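PDB 4D50: deoxyhypusine hydroxylase from Homo sapiens, which catalyses the hydroxylation of the deoxyhypusine side chain on translation factor eIF5A, the second step of hypusine formation, using a peroxo-bridged diiron centre. Local coordinates for residues E62-L67 against R93-E98; Q69-R74 against L150-A155; P228-A233 against H245-A250; A262-A267 against V280-Y285. All coordinates share one frame; numbering follows the deposited sequence.

Contacts 1 and 3 are buried and lie next to the iron pair: each brings a histidine and a glutamate to one iron, and the two irons share the peroxide and a water. Their helix packing is lean, alanine against glutamate stem in contact 1 and leucine and alanine against cysteine in contact 3. Contact 2, partly buried, uses helix 57-70 as contact 1 does, but there the partner is a loop, held by two amide hydrogen bonds. Contact 4, likewise partly buried and farthest from the centre of the chain, follows contact 3 and joins the last two helices through leucines, with a guanidine at its edge. Contacts 2 and 3 lie on opposite sides of the chain's centre.

Contact 1 of 4, residues E62-L67 against R93-E98; sequences ELAYCL and RHEAGE. With FE (Fe (III) ion), chain C; PER (peroxide ion), chain E.
Ala-64 and Tyr-65 pack on the stem of Glu-95 where two helices of consecutive HEAT-like repeats run side by side in the same direction, the axes of the two segments 4° from parallel and 8.1 Å apart. The tight part is the alanine. CB of Ala-64 sits 3.8 Å from the backbone N of Ala-96 and also touches CB of Glu-95, so a methyl group packs directly against the neighbouring backbone; Leu-79 of helix 76-84 packs on both alanines. Next to this, CG of Glu-95 lies 3.6 Å from the backbone N of Tyr-65. The tyrosine ring leaves its helix with CG anti to the backbone N (chi1 175°) and runs alongside the glutamate in the same direction, its plane turned 75° from the carboxylate. At the ring edge, CD1 comes 3.7 Å from OE2 of Glu-95, while the phenol oxygen reaches on to a hydrogen bond with Tyr-216.

The other side of Glu-95 is polar and holds water and the metal. Its chain bends at chi2 and delivers OE1 to one iron(III), which His-94 NE2 also binds; His-212 completes the protein ligands, and Thr-126 bonds ND1 of His-94, which together with the iron bond helps fix the rotation of the imidazole. Peroxide O1 binds the same iron and lies at the edge of this ring, in its plane. Two waters fill the remaining places on the metal. One of them lies between two carboxylates, 2.9 Å from OE2 of Glu-95 and 3.1 Å from OE1 of Glu-98.

Contact 2 of 4, residues Q69-R74 against L150-A155; sequences QMQDAR and LSVDPA. With GAI (guanidine), chain I.
Gln-69 reaches from the last turn of helix 57-70 to Val-152 and pairs its amide with that residue's backbone, joining the helix end of the first HEAT-like repeat to the long loop between helices 121-140 and 163-171. Its chain starts at a CB that does not face the loop; CG is turned to lie beside its own backbone N (chi1 -61°), and a bend at chi2 swings the amide across. CD comes 3.7 Å from the backbone N of Val-152, and beyond it the two ends of the amide take separate partners. OE1 accepts from Val-152 N at 2.9 Å, the bond nearly straight at 171° and lying in the carbonyl plane on a lone pair, while the CA of Ser-151 brushes the same oxygen. NE2 donates to Val-152 O, also at 2.9 Å and only 3° out of the amide plane. The amide thus bonds both the N-H and the C=O of one residue. With an alanine here, both backbone groups of Val-152 would probably lose these mates and the loop would be less firmly tied to the helix.

The valine side chain points at the helix end. Its CG2 meets CD of Gln-71 at 3.7 Å; Gln-71, the first residue past the helix, with positive phi, sends NE2 on to Ala-102 O and Glu-143. Farther on, OD1 of Asp-72 accepts from Arg-74 N in an Asx turn.

Asp-153 to Arg-188 and Ser-151 to Gln-220 also tie the loop. Within this contact the chemistry implies directed bonding: held in plane at both ends, the Gln-69 amide resists rotation.

Contact 3 of 4, residues P228-A233 against H245-A250; sequences PQLAAA and HECAEA. With FE (Fe (III) ion), chain D; PER (peroxide ion), chain E.
Leu-230 and Ala-233 face Cys-247 and Ala-250 in a mainly apolar seam with no hydrogen bond across it. The sulfur is its hub: SG of Cys-247 lies 3.7 Å from CB of Ala-233 and 3.9 Å from CD2 of Leu-230. With SG anti to the carbonyl carbon (chi1 -73°), the thiol sits between these two neighbours. The other leucine methyl, CD1, meets CB of Ala-250 at 3.9 Å, so the isobutyl end straddles one turn of the opposite helix. Cys-247 CB also comes near the carbonyl oxygen of Leu-230, a backbone contact that is simple packing. Leu-218, Leu-251 and Ile-254 also pack on the leucine.

These are helices of neighbouring HEAT-like repeats, the fourth and the fifth, with the short segments running roughly antiparallel at 141° and 8.7 Å between axes.

Metal bonding belongs to the far side of helix 241-254. His-245 NE2 and Glu-246 OE1 bind the other iron(III) of the pair, the glutamate chain folding at chi2 to get there, and His-61 completes the protein ligands. The peroxide O2 lies at the edge of the His-245 ring, in its plane, 3.0 Å from NE2; a second-shell hydrogen bond from ND1 to Ser-277 steadies the imidazole. Within the first shell, OE2 of Glu-246, the oxygen not on the metal, accepts at 2.7 Å from a water that the same iron binds.

Contact 4 of 4, residues A262-A267 against V280-Y285; sequences ALQAHA and VALDMY. With GAI (guanidine), chain F.
OD1 of Asp-283 takes a bound guanidine by two of its nitrogens, N1 at 2.7 Å and N3 at 2.8 Å, the second bond weak and bent to 127°. The ligand lies beside Leu-282, whose CB comes 3.4 Å from the guanidine carbon, at the edge of a contact between helices 257-265 and 272-289 at the C-terminal end of the HEAT-repeat fold. A lysine in place of Asp-283 would probably leave N1 and N3 without this oxygen and set a like charge beside the guanidine, although Glu-279 and Glu-286 also line the pocket.

Beside the ligand, Leu-282 and Leu-263 make the apolar interior. Leu-263 directs CD1 onto CB of Ala-281 at 3.8 Å, while its own CB takes CD2 of Leu-282 at 4.0 Å. The first torsion of Leu-282 (chi1 -67°) sets CG on the side of the backbone N and carries its two methyls across to the other helix, where they divide between neighbours: CD2 to Leu-263 and CD1 to Gln-264. Leu-260 packs on Leu-282 as well, and Ala-248 of helix 241-254 on Leu-263.

Gln-264 lies at the exposed margin. Its chain, bent at chi2, crosses the leucine at about a right angle, bringing the amide nitrogen NE2 to 3.6 Å from CD1 of Leu-282.

Contact 1 of 4, residues E62-L67 against R93-E98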
# COMPACT_ATOMS: atom_id res chain seq x y z
N GLU A 62 6.84 -2.53 -1.84
CA GLU A 62 6.97 -1.31 -0.99
C GLU A 62 7.75 -0.18 -1.78
O GLU A 62 7.49 1.03 -1.66
CB GLU A 62 7.67 -1.65 0.28
CG GLU A 62 7.17 -0.98 1.55
CD GLU A 62 5.85 -1.58 2.00
OE1 GLU A 62 5.72 -2.81 2.13
OE2 GLU A 62 4.90 -0.79 2.09
N LEU A 63 8.71 -0.63 -2.55
CA LEU A 63 9.44 0.31 -3.40
C LEU A 63 8.45 1.01 -4.25
O LEU A 63 8.53 2.24 -4.48
CB LEU A 63 10.46 -0.36 -4.29
CG LEU A 63 11.49 -1.30 -3.63
CD1 LEU A 63 12.28 -1.98 -4.71
CD2 LEU A 63 12.39 -0.51 -2.75
N ALA A 64 7.63 0.21 -4.92
CA ALA A 64 6.66 0.84 -5.85
C ALA A 64 5.68 1.72 -5.09
O ALA A 64 5.35 2.83 -5.57
CB ALA A 64 5.86 -0.21 -6.65
N TYR A 65 5.18 1.28 -3.94
CA TYR A 65 4.29 2.11 -3.15
C TYR A 65 4.89 3.47 -2.80
O TYR A 65 4.30 4.52 -3.00
CB TYR A 65 3.93 1.39 -1.86
CG TYR A 65 3.10 2.16 -0.87
CD1 TYR A 65 1.75 2.40 -1.09
CD2 TYR A 65 3.71 2.79 0.21
CE1 TYR A 65 0.99 3.15 -0.16
CE2 TYR A 65 2.98 3.48 1.15
CZ TYR A 65 1.65 3.73 0.92
OH TYR A 65 0.97 4.40 1.86
N CYS A 66 6.14 3.44 -2.40
CA CYS A 66 6.88 4.64 -2.03
C CYS A 66 7.01 5.58 -3.22
O CYS A 66 6.79 6.77 -3.04
CB CYS A 66 8.27 4.37 -1.41
SG CYS A 66 8.11 3.75 0.27
N LEU A 67 7.32 5.06 -4.42
CA LEU A 67 7.47 5.95 -5.59
C LEU A 67 6.15 6.60 -5.91
O LEU A 67 6.07 7.71 -6.45
CB LEU A 67 7.99 5.16 -6.82
CG LEU A 67 9.46 4.66 -6.67
CD1 LEU A 67 9.84 3.81 -7.85
CD2 LEU A 67 10.46 5.81 -6.48
N ARG A 93 3.35 -5.87 -9.47
CA ARG A 93 2.86 -5.21 -10.67
C ARG A 93 1.67 -4.36 -10.30
O ARG A 93 1.54 -3.23 -10.82
CB ARG A 93 2.51 -6.25 -11.80
CG ARG A 93 3.75 -7.06 -12.28
CD ARG A 93 3.37 -8.09 -13.36
NE ARG A 93 2.76 -7.36 -14.46
CZ ARG A 93 1.69 -7.67 -15.17
NH1 ARG A 93 1.04 -8.81 -15.01
NH2 ARG A 93 1.26 -6.80 -16.09
N HIS A 94 0.80 -4.87 -9.42
CA HIS A 94 -0.36 -4.10 -8.95
C HIS A 94 0.14 -2.81 -8.33
O HIS A 94 -0.35 -1.67 -8.68
CB HIS A 94 -1.26 -4.87 -7.97
CG HIS A 94 -1.53 -4.14 -6.71
ND1 HIS A 94 -2.38 -3.06 -6.63
CD2 HIS A 94 -1.02 -4.32 -5.48
CE1 HIS A 94 -2.35 -2.59 -5.40
NE2 HIS A 94 -1.55 -3.35 -4.68
N GLU A 95 1.13 -2.92 -7.47
CA GLU A 95 1.60 -1.76 -6.72
C GLU A 95 2.17 -0.69 -7.67
O GLU A 95 2.03 0.51 -7.44
CB GLU A 95 2.62 -2.12 -5.60
CG GLU A 95 2.57 -1.19 -4.43
CD GLU A 95 1.27 -1.25 -3.66
OE1 GLU A 95 0.77 -2.37 -3.27
OE2 GLU A 95 0.61 -0.17 -3.50
N ALA A 96 2.85 -1.14 -8.70
CA ALA A 96 3.46 -0.19 -9.71
C ALA A 96 2.27 0.49 -10.47
O ALA A 96 2.37 1.71 -10.72
CB ALA A 96 4.39 -0.91 -10.72
N GLY A 97 1.21 -0.24 -10.87
CA GLY A 97 0.08 0.42 -11.50
C GLY A 97 -0.61 1.44 -10.63
O GLY A 97 -0.93 2.54 -11.05
N GLU A 98 -0.89 1.04 -9.40
CA GLU A 98 -1.41 2.02 -8.42
C GLU A 98 -0.53 3.26 -8.26
O GLU A 98 -1.03 4.36 -8.16
CB GLU A 98 -1.64 1.38 -7.02
CG GLU A 98 -2.25 2.37 -6.02
CD GLU A 98 -2.59 1.77 -4.68
OE1 GLU A 98 -3.06 0.61 -4.63
OE2 GLU A 98 -2.50 2.54 -3.70
FE FE C . -0.96 -3.20 -2.53
O1 PER E . 0.03 -5.16 -2.14
O2 PER E . 0.06 -6.10 -0.92
O HOH W 1 -1.88 -1.23 -2.42
O HOH W 2 -0.16 -2.73 -0.60

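Contact 2 of 4, residues Q69-R74 against L150-A155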
# COMPACT_ATOMS: atom_id res chain seq x y z
N GLN A 69 3.72 7.39 -3.70
CA GLN A 69 3.43 8.38 -2.67
C GLN A 69 4.29 9.63 -2.78
O GLN A 69 3.83 10.72 -2.35
CB GLN A 69 3.59 7.71 -1.26
CG GLN A 69 2.65 6.56 -1.06
CD GLN A 69 1.22 6.95 -1.00
OE1 GLN A 69 0.87 7.75 -0.19
NE2 GLN A 69 0.37 6.36 -1.86
N MET A 70 5.50 9.45 -3.39
CA MET A 70 6.45 10.53 -3.65
C MET A 70 5.92 11.54 -4.68
O MET A 70 6.33 12.70 -4.70
CB MET A 70 7.77 9.97 -4.02
CG MET A 70 8.47 9.28 -2.85
SD MET A 70 9.83 8.24 -3.36
CE MET A 70 11.11 9.45 -3.44
N GLN A 71 5.03 11.07 -5.52
CA GLN A 71 4.33 11.89 -6.54
C GLN A 71 5.28 12.59 -7.53
O GLN A 71 4.96 13.68 -8.03
CB GLN A 71 3.37 12.83 -5.90
CG GLN A 71 2.17 12.05 -5.30
CD GLN A 71 1.01 12.96 -5.01
OE1 GLN A 71 1.09 13.80 -4.12
NE2 GLN A 71 -0.08 12.75 -5.69
N ASP A 72 6.44 11.97 -7.75
CA ASP A 72 7.47 12.54 -8.58
C ASP A 72 7.46 11.86 -9.92
O ASP A 72 7.74 10.66 -10.10
CB ASP A 72 8.80 12.47 -7.87
CG ASP A 72 9.87 13.33 -8.53
OD1 ASP A 72 9.86 13.45 -9.76
OD2 ASP A 72 10.72 13.87 -7.77
N ALA A 73 7.10 12.63 -10.93
CA ALA A 73 6.97 12.10 -12.32
C ALA A 73 8.27 11.45 -12.81
O ALA A 73 8.25 10.68 -13.74
CB ALA A 73 6.48 13.24 -13.29
N ARG A 74 9.38 11.76 -12.19
CA ARG A 74 10.67 11.12 -12.54
C ARG A 74 10.67 9.59 -12.36
O ARG A 74 11.48 8.92 -12.92
CB ARG A 74 11.87 11.72 -11.82
CG ARG A 74 12.20 13.15 -12.29
CD ARG A 74 13.66 13.57 -12.07
NE ARG A 74 14.42 13.39 -13.30
CZ ARG A 74 14.36 14.24 -14.32
NH1 ARG A 74 13.61 15.34 -14.23
NH2 ARG A 74 15.04 13.98 -15.45
N LEU A 150 -2.50 11.28 5.41
CA LEU A 150 -1.58 11.98 4.53
C LEU A 150 -1.21 11.15 3.33
O LEU A 150 -0.56 11.67 2.39
CB LEU A 150 -0.33 12.43 5.28
CG LEU A 150 -0.57 13.43 6.45
CD1 LEU A 150 0.66 13.65 7.27
CD2 LEU A 150 -1.15 14.76 5.95
N SER A 151 -1.68 9.93 3.32
CA SER A 151 -1.51 9.03 2.18
C SER A 151 -2.14 9.59 0.96
O SER A 151 -3.17 10.30 1.04
CB SER A 151 -2.10 7.63 2.47
OG SER A 151 -3.42 7.69 2.91
N VAL A 152 -1.59 9.21 -0.19
CA VAL A 152 -2.29 9.39 -1.42
C VAL A 152 -3.04 8.12 -1.76
O VAL A 152 -2.42 7.07 -2.00
CB VAL A 152 -1.31 9.70 -2.58
CG1 VAL A 152 -2.09 9.94 -3.89
CG2 VAL A 152 -0.36 10.85 -2.23
N ASP A 153 -4.35 8.20 -1.80
CA ASP A 153 -5.20 7.01 -1.86
C ASP A 153 -5.61 6.71 -3.27
O ASP A 153 -5.63 7.62 -4.14
CB ASP A 153 -6.47 7.23 -0.99
CG ASP A 153 -6.14 7.48 0.50
OD1 ASP A 153 -5.06 6.96 0.99
OD2 ASP A 153 -6.89 8.22 1.13
N PRO A 154 -5.99 5.47 -3.56
CA PRO A 154 -6.39 5.16 -4.92
C PRO A 154 -7.72 5.71 -5.35
O PRO A 154 -8.01 5.58 -6.50
CB PRO A 154 -6.49 3.63 -4.93
CG PRO A 154 -6.47 3.22 -3.50
CD PRO A 154 -5.68 4.23 -2.81
N ALA A 155 -8.52 6.21 -4.41
CA ALA A 155 -9.82 6.81 -4.67
C ALA A 155 -10.12 7.82 -3.64
O ALA A 155 -9.73 7.69 -2.54
CB ALA A 155 -10.96 5.83 -4.79
C GAI I . 13.18 14.50 -9.05
N1 GAI I . 12.76 14.88 -10.16
N2 GAI I . 13.57 13.24 -8.91
N3 GAI I . 13.19 15.36 -8.02

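Contact 3 of 4, residues P228-A233 against H245-A250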
# COMPACT_ATOMS: atom_id res chain seq x y z
N PRO A 228 -9.58 -8.73 15.95
CA PRO A 228 -9.99 -10.09 15.81
C PRO A 228 -10.15 -10.48 14.38
O PRO A 228 -9.72 -11.54 14.02
CB PRO A 228 -11.32 -10.16 16.59
CG PRO A 228 -11.24 -9.05 17.57
CD PRO A 228 -10.36 -8.01 16.96
N GLN A 229 -10.81 -9.65 13.56
CA GLN A 229 -11.01 -9.97 12.17
C GLN A 229 -9.73 -9.93 11.38
O GLN A 229 -9.54 -10.75 10.50
CB GLN A 229 -12.10 -9.05 11.62
CG GLN A 229 -13.49 -9.49 12.13
CD GLN A 229 -14.05 -10.61 11.28
OE1 GLN A 229 -14.13 -10.49 10.06
NE2 GLN A 229 -14.43 -11.71 11.92
N LEU A 230 -8.85 -8.98 11.69
CA LEU A 230 -7.52 -8.92 11.02
C LEU A 230 -6.66 -10.11 11.34
O LEU A 230 -6.07 -10.73 10.44
CB LEU A 230 -6.78 -7.70 11.45
CG LEU A 230 -7.29 -6.35 10.85
CD1 LEU A 230 -6.65 -5.18 11.58
CD2 LEU A 230 -7.00 -6.27 9.38
N ALA A 231 -6.70 -10.50 12.59
CA ALA A 231 -5.99 -11.74 13.03
C ALA A 231 -6.57 -13.03 12.45
O ALA A 231 -5.82 -13.93 12.01
CB ALA A 231 -5.93 -11.82 14.51
N ALA A 232 -7.89 -13.12 12.38
CA ALA A 232 -8.57 -14.27 11.70
C ALA A 232 -8.22 -14.36 10.22
O ALA A 232 -8.06 -15.41 9.67
CB ALA A 232 -10.05 -14.12 11.83
N ALA A 233 -8.24 -13.23 9.52
CA ALA A 233 -7.82 -13.22 8.08
C ALA A 233 -6.36 -13.71 7.96
O ALA A 233 -6.04 -14.45 7.06
CB ALA A 233 -8.03 -11.85 7.43
N HIS A 245 -0.78 -10.77 4.02
CA HIS A 245 0.32 -9.77 4.29
C HIS A 245 -0.20 -8.40 4.72
O HIS A 245 0.33 -7.80 5.68
CB HIS A 245 1.26 -9.63 3.10
CG HIS A 245 1.47 -8.23 2.68
ND1 HIS A 245 2.35 -7.40 3.36
CD2 HIS A 245 1.01 -7.52 1.63
CE1 HIS A 245 2.32 -6.21 2.80
NE2 HIS A 245 1.59 -6.27 1.70
N GLU A 246 -1.27 -7.88 4.07
CA GLU A 246 -1.76 -6.59 4.40
C GLU A 246 -2.37 -6.57 5.81
O GLU A 246 -2.19 -5.59 6.55
CB GLU A 246 -2.78 -6.13 3.31
CG GLU A 246 -2.75 -4.65 3.05
CD GLU A 246 -1.43 -4.17 2.54
OE1 GLU A 246 -0.95 -4.64 1.52
OE2 GLU A 246 -0.87 -3.30 3.23
N CYS A 247 -3.03 -7.66 6.15
CA CYS A 247 -3.62 -7.90 7.49
C CYS A 247 -2.52 -7.96 8.55
O CYS A 247 -2.62 -7.34 9.58
CB CYS A 247 -4.52 -9.12 7.48
SG CYS A 247 -6.06 -8.80 6.61
N ALA A 248 -1.40 -8.60 8.22
CA ALA A 248 -0.29 -8.68 9.12
C ALA A 248 0.31 -7.26 9.36
O ALA A 248 0.63 -6.86 10.50
CB ALA A 248 0.76 -9.59 8.55
N GLU A 249 0.49 -6.50 8.28
CA GLU A 249 0.96 -5.13 8.39
C GLU A 249 0.04 -4.30 9.25
O GLU A 249 0.53 -3.52 10.05
CB GLU A 249 1.07 -4.45 7.02
CG GLU A 249 2.35 -4.68 6.26
CD GLU A 249 2.80 -3.45 5.42
OE1 GLU A 249 2.32 -2.29 5.53
OE2 GLU A 249 3.70 -3.67 4.62
N ALA A 250 -1.29 -4.44 9.05
CA ALA A 250 -2.26 -3.71 9.88
C ALA A 250 -2.13 -4.02 11.37
O ALA A 250 -2.12 -3.13 12.23
CB ALA A 250 -3.67 -3.95 9.37
FE FE D . 0.86 -4.61 0.45
O1 PER E . 0.03 -5.16 -2.14
O2 PER E . 0.06 -6.10 -0.92
O HOH W 3 1.49 -3.14 1.91
O HOH W 2 -0.16 -2.73 -0.60

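Contact 4 of 4, residues A262-A267 against V280-Y285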
# COMPACT_ATOMS: atom_id res chain seq x y z
N ALA A 262 -0.47 -12.58 17.46
CA ALA A 262 -0.86 -13.15 16.15
C ALA A 262 0.27 -13.13 15.14
O ALA A 262 0.44 -14.05 14.36
CB ALA A 262 -2.11 -12.43 15.59
N LEU A 263 1.02 -12.05 15.11
CA LEU A 263 2.15 -11.94 14.21
C LEU A 263 3.22 -13.03 14.58
O LEU A 263 3.82 -13.63 13.71
CB LEU A 263 2.79 -10.57 14.32
CG LEU A 263 1.89 -9.42 13.87
CD1 LEU A 263 2.34 -8.06 14.35
CD2 LEU A 263 1.89 -9.50 12.37
N GLN A 264 3.49 -13.22 15.86
CA GLN A 264 4.51 -14.24 16.23
C GLN A 264 4.00 -15.58 15.78
O GLN A 264 4.78 -16.43 15.36
CB GLN A 264 4.76 -14.24 17.75
CG GLN A 264 5.66 -15.34 18.31
CD GLN A 264 7.03 -15.28 17.70
OE1 GLN A 264 7.72 -16.31 17.58
NE2 GLN A 264 7.45 -14.10 17.30
N ALA A 265 2.70 -15.82 15.91
CA ALA A 265 2.13 -17.10 15.50
C ALA A 265 2.43 -17.42 14.06
O ALA A 265 2.49 -18.58 13.68
CB ALA A 265 0.61 -17.13 15.75
N HIS A 266 2.58 -16.40 13.21
CA HIS A 266 2.72 -16.63 11.77
C HIS A 266 4.15 -16.33 11.31
O HIS A 266 4.43 -16.34 10.11
CB HIS A 266 1.63 -15.81 11.00
CG HIS A 266 0.26 -16.30 11.28
ND1 HIS A 266 -0.30 -17.37 10.63
CD2 HIS A 266 -0.61 -15.99 12.28
CE1 HIS A 266 -1.44 -17.71 11.20
NE2 HIS A 266 -1.69 -16.85 12.16
N ALA A 267 5.08 -16.09 12.22
CA ALA A 267 6.44 -15.71 11.79
C ALA A 267 7.20 -16.81 11.04
O ALA A 267 8.18 -16.49 10.33
CB ALA A 267 7.24 -15.24 12.99
N VAL A 280 9.12 -7.85 10.00
CA VAL A 280 9.24 -6.43 9.98
C VAL A 280 8.35 -5.81 11.08
O VAL A 280 8.82 -4.91 11.79
CB VAL A 280 8.94 -5.87 8.57
CG1 VAL A 280 8.88 -4.35 8.56
CG2 VAL A 280 10.05 -6.35 7.62
N ALA A 281 7.11 -6.29 11.22
CA ALA A 281 6.17 -5.73 12.22
C ALA A 281 6.71 -5.94 13.64
O ALA A 281 6.75 -4.97 14.45
CB ALA A 281 4.77 -6.33 12.07
N LEU A 282 7.18 -7.16 13.90
CA LEU A 282 7.75 -7.47 15.22
C LEU A 282 9.02 -6.68 15.45
O LEU A 282 9.22 -6.19 16.54
CB LEU A 282 7.96 -8.96 15.37
CG LEU A 282 6.66 -9.79 15.43
CD1 LEU A 282 6.90 -11.26 15.21
CD2 LEU A 282 5.81 -9.56 16.69
N ASP A 283 9.90 -6.58 14.44
CA ASP A 283 11.12 -5.81 14.56
C ASP A 283 10.86 -4.36 14.84
O ASP A 283 11.58 -3.76 15.60
CB ASP A 283 12.05 -5.93 13.33
CG ASP A 283 12.73 -7.30 13.22
OD1 ASP A 283 12.65 -8.16 14.10
OD2 ASP A 283 13.29 -7.57 12.15
N MET A 284 9.77 -3.80 14.30
CA MET A 284 9.49 -2.39 14.56
C MET A 284 9.04 -2.20 16.00
O MET A 284 9.36 -1.21 16.63
CB MET A 284 8.48 -1.83 13.57
CG MET A 284 8.99 -1.91 12.13
SD MET A 284 10.51 -1.02 11.78
CE MET A 284 10.96 -1.55 10.11
N TYR A 285 8.27 -3.15 16.50
CA TYR A 285 7.83 -3.09 17.90
C TYR A 285 9.03 -3.18 18.83
O TYR A 285 9.13 -2.40 19.79
CB TYR A 285 6.84 -4.17 18.23
CG TYR A 285 6.53 -4.21 19.71
CD1 TYR A 285 5.87 -3.18 20.30
CD2 TYR A 285 7.03 -5.24 20.52
CE1 TYR A 285 5.63 -3.18 21.66
CE2 TYR A 285 6.81 -5.25 21.89
CZ TYR A 285 6.10 -4.22 22.44
OH TYR A 285 5.83 -4.19 23.77
C GAI F . 11.05 -10.28 15.56
N1 GAI F . 11.39 -9.23 16.19
N2 GAI F . 10.70 -11.33 16.26
N3 GAI F . 10.99 -10.36 14.23